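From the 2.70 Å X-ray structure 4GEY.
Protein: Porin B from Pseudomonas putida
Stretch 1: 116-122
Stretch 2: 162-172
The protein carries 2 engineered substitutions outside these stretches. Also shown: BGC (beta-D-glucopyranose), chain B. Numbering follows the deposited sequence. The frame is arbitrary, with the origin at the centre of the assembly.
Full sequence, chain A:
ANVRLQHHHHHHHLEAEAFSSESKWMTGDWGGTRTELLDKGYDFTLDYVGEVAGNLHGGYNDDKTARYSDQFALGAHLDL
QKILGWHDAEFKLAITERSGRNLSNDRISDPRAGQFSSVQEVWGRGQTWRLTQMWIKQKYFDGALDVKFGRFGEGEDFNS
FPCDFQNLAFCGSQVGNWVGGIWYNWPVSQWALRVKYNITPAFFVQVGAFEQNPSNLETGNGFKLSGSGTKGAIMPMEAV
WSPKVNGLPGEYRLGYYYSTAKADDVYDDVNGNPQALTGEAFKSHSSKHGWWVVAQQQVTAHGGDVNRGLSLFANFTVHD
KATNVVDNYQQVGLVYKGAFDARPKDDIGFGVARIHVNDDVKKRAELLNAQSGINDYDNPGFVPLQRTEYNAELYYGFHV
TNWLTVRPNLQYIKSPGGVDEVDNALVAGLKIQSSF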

# COMPACT_ATOMS: atom_id res chain seq x y z
N PHE A 116 -5.83 -9.90 -7.00
CA PHE A 116 -5.80 -9.30 -5.68
C PHE A 116 -4.80 -8.16 -5.67
O PHE A 116 -5.15 -7.03 -5.38
CB PHE A 116 -5.51 -10.34 -4.59
CG PHE A 116 -6.67 -11.24 -4.31
CD1 PHE A 116 -7.70 -10.82 -3.49
CD2 PHE A 116 -6.75 -12.49 -4.91
CE1 PHE A 116 -8.80 -11.64 -3.25
CE2 PHE A 116 -7.84 -13.32 -4.66
CZ PHE A 116 -8.87 -12.89 -3.83
N SER A 117 -3.56 -8.48 -6.02
CA SER A 117 -2.54 -7.47 -6.24
C SER A 117 -2.82 -6.74 -7.56
O SER A 117 -3.86 -6.95 -8.20
CB SER A 117 -1.14 -8.10 -6.26
OG SER A 117 -0.13 -7.10 -6.30
N SER A 118 -1.89 -5.89 -7.97
CA SER A 118 -2.10 -4.99 -9.10
C SER A 118 -0.74 -4.66 -9.69
O SER A 118 0.23 -4.44 -8.96
CB SER A 118 -2.79 -3.71 -8.64
OG SER A 118 -2.59 -2.67 -9.57
N VAL A 119 -0.67 -4.63 -11.02
CA VAL A 119 0.60 -4.42 -11.69
C VAL A 119 0.92 -2.94 -11.83
O VAL A 119 1.95 -2.56 -12.39
CB VAL A 119 0.64 -5.10 -13.06
CG1 VAL A 119 0.42 -6.57 -12.88
CG2 VAL A 119 -0.42 -4.51 -13.99
N GLN A 120 0.02 -2.10 -11.33
CA GLN A 120 0.26 -0.67 -11.32
C GLN A 120 -0.20 -0.10 -9.99
O GLN A 120 -1.31 0.44 -9.90
CB GLN A 120 -0.47 0.02 -12.48
CG GLN A 120 0.10 -0.29 -13.84
CD GLN A 120 -0.89 -0.02 -14.98
OE1 GLN A 120 -1.62 -0.93 -15.40
NE2 GLN A 120 -0.92 1.22 -15.47
N GLU A 121 0.64 -0.22 -8.96
CA GLU A 121 0.26 0.17 -7.59
C GLU A 121 -0.34 1.56 -7.52
O GLU A 121 -1.18 1.83 -6.69
CB GLU A 121 1.46 0.10 -6.62
CG GLU A 121 2.62 1.08 -6.91
CD GLU A 121 2.41 2.47 -6.31
OE1 GLU A 121 3.20 3.40 -6.62
OE2 GLU A 121 1.49 2.64 -5.49
N VAL A 122 0.08 2.46 -8.39
CA VAL A 122 -0.38 3.83 -8.23
C VAL A 122 -1.86 4.01 -8.62
O VAL A 122 -2.47 5.03 -8.28
CB VAL A 122 0.53 4.81 -8.96
CG1 VAL A 122 0.15 4.89 -10.43
CG2 VAL A 122 0.46 6.15 -8.28
N PRO A 162 7.92 0.76 2.19
CA PRO A 162 8.17 1.71 1.09
C PRO A 162 7.41 1.36 -0.19
O PRO A 162 6.67 0.37 -0.26
CB PRO A 162 9.68 1.58 0.83
CG PRO A 162 10.24 1.03 2.09
CD PRO A 162 9.16 0.12 2.66
N CYS A 163 7.60 2.16 -1.22
CA CYS A 163 6.86 1.97 -2.45
C CYS A 163 7.73 2.21 -3.67
O CYS A 163 7.46 3.11 -4.48
CB CYS A 163 5.64 2.88 -2.50
SG CYS A 163 4.47 2.43 -3.79
N ASP A 164 8.77 1.40 -3.81
CA ASP A 164 9.64 1.50 -4.96
C ASP A 164 9.23 0.52 -6.06
O ASP A 164 9.35 0.84 -7.25
CB ASP A 164 11.10 1.33 -4.57
CG ASP A 164 11.66 2.55 -3.87
OD1 ASP A 164 11.17 3.67 -4.16
OD2 ASP A 164 12.59 2.41 -3.04
N PHE A 165 8.73 -0.66 -5.67
CA PHE A 165 8.25 -1.66 -6.63
C PHE A 165 7.01 -1.11 -7.35
O PHE A 165 6.39 -0.17 -6.89
CB PHE A 165 7.91 -2.98 -5.93
CG PHE A 165 9.11 -3.80 -5.52
CD1 PHE A 165 9.75 -3.57 -4.30
CD2 PHE A 165 9.59 -4.81 -6.35
CE1 PHE A 165 10.85 -4.32 -3.93
CE2 PHE A 165 10.71 -5.57 -5.98
CZ PHE A 165 11.33 -5.33 -4.77
N GLN A 166 6.67 -1.67 -8.50
CA GLN A 166 5.47 -1.23 -9.19
C GLN A 166 4.27 -2.07 -8.75
O GLN A 166 3.13 -1.58 -8.68
CB GLN A 166 5.65 -1.32 -10.71
CG GLN A 166 4.45 -0.77 -11.49
CD GLN A 166 4.79 -0.41 -12.92
OE1 GLN A 166 5.79 0.26 -13.18
NE2 GLN A 166 3.97 -0.87 -13.85
N ASN A 167 4.54 -3.34 -8.47
CA ASN A 167 3.51 -4.28 -8.07
C ASN A 167 3.02 -4.01 -6.63
O ASN A 167 3.82 -3.88 -5.72
CB ASN A 167 4.05 -5.69 -8.19
CG ASN A 167 2.98 -6.74 -8.07
OD1 ASN A 167 2.47 -7.00 -6.97
ND2 ASN A 167 2.64 -7.36 -9.18
N LEU A 168 1.71 -3.96 -6.46
CA LEU A 168 1.08 -3.61 -5.18
C LEU A 168 1.59 -4.45 -4.04
O LEU A 168 1.77 -3.93 -2.94
CB LEU A 168 -0.44 -3.74 -5.26
CG LEU A 168 -1.31 -2.59 -4.75
CD1 LEU A 168 -2.69 -3.11 -4.38
CD2 LEU A 168 -0.68 -1.84 -3.60
N ALA A 169 1.81 -5.73 -4.29
CA ALA A 169 2.25 -6.65 -3.26
C ALA A 169 3.56 -6.23 -2.58
O ALA A 169 3.88 -6.72 -1.49
CB ALA A 169 2.42 -8.04 -3.84
N PHE A 170 4.32 -5.34 -3.23
CA PHE A 170 5.61 -4.91 -2.70
C PHE A 170 5.66 -3.42 -2.44
O PHE A 170 6.73 -2.81 -2.38
CB PHE A 170 6.76 -5.31 -3.64
CG PHE A 170 6.69 -6.72 -4.11
CD1 PHE A 170 6.94 -7.76 -3.24
CD2 PHE A 170 6.34 -7.00 -5.41
CE1 PHE A 170 6.85 -9.08 -3.67
CE2 PHE A 170 6.25 -8.31 -5.85
CZ PHE A 170 6.49 -9.35 -4.97
N CYS A 171 4.49 -2.83 -2.28
CA CYS A 171 4.41 -1.38 -2.11
C CYS A 171 3.36 -1.02 -1.05
O CYS A 171 2.19 -1.34 -1.20
CB CYS A 171 4.08 -0.70 -3.44
SG CYS A 171 3.26 0.91 -3.24
N GLY A 172 3.80 -0.36 0.01
CA GLY A 172 2.89 0.23 0.98
C GLY A 172 2.42 -0.73 2.03
O GLY A 172 2.99 -1.81 2.19
C2 BGC B . -3.54 2.23 -4.85
C3 BGC B . -2.42 2.30 -4.03
C4 BGC B . -2.77 2.61 -2.64
C5 BGC B . -3.81 1.61 -2.04
C6 BGC B . -4.34 1.99 -0.84
C1 BGC B . -4.46 1.21 -4.44
O1 BGC B . -5.55 1.22 -5.30
O2 BGC B . -3.11 1.97 -6.22
O3 BGC B . -1.50 3.32 -4.57
O4 BGC B . -1.59 2.63 -1.88
O5 BGC B . -4.91 1.47 -3.08
O6 BGC B . -5.34 2.95 -0.81

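Two irregular stretches lie against each other here; neither forms a regular strand, and main-chain and side-chain hydrogen bonds both join them. The contact buries 474 Å² in all, and most of the residues that make it are buried in the assembly.

Two main-chain hydrogen bonds form the frame. Leu168 N donates to Ser118 O at 2.9 Å, nearly straight at 169°, and Glu121 N donates to Gln166 O, also at 2.9 Å. Ser118 O receives, in addition, a CA-H...O contact from Asn167 CA at 3.4 Å. These pairings bring the backbones close, with Val119 CA 4.6 Å from Asn167 CA.

Two further hydrogen bonds across the contact come from side chains. Gln166 leaves its backbone sideways, but with chi1 and chi2 both t it is extended, and its end approaches the first stretch. Gln166 NE2 donates to Val119 O at 3.0 Å, so the residue is held through its main-chain O and its side-chain NE2; a long side chain ending in an NH2 group suits this task. Val119 points its CB away and contributes its main-chain carbonyl to the link.

Ser117 points toward the second stretch with chi1 at -172° (t), and Ser117 OG donates to Asn167 OD1 at 2.7 Å. Asn167 CB is directed away overall, yet the end of its side chain comes nearer. Asn167 OD1 also accepts from Ala169 N at 3.0 Å, a bond spanning two residues at the start of the short 3-10 segment 168-169. An asparagine carbonyl can take both protons at once, so it ties the turn to the serine. The small Ser117 fits closely, its OG lying 3.5 Å from Leu168 CB, while the Ala169 methyl CB is only 3.7 Å from Ser117 OG.

Ser118 OG accepts from Gln120 N at 3.2 Å within its own stretch, and it is also bonded elsewhere in the structure.

Glu121 has the largest covered area in the contact, 103 Å². Its CB points toward the second stretch, and chi1 and chi2, both p, fold the chain so that the carboxylate reaches the disulfide. Glu121 OE1 lies 3.3 Å from Cys163 SG and Glu121 OE2 3.3 Å from Cys171 SG. The carboxylate thus lies against the disulfide, with Glu121 OE2 near both sulfurs; OE1 is also hydrogen-bonded elsewhere in the structure, which helps to account for an acidic group buried here. Cys163 SG and Cys171 SG are 2.0 Å apart, and both cysteines have chi1 t and point toward the first stretch. The disulfide closes a loop that Gly172 N also fastens, donating to Pro162 O at 3.0 Å; the positive phi of Gly172 favours glycine.

Leu168 supplies the apolar part: pointing toward the first stretch, its CD2 lies 4.2 Å from Glu121 CB, against the aliphatic base of that side chain. Its chi1 of -131° falls between the usual wells.

The carbonyl of Glu121 faces the sugar instead, Glu121 O accepting from BGC O3 at 2.6 Å.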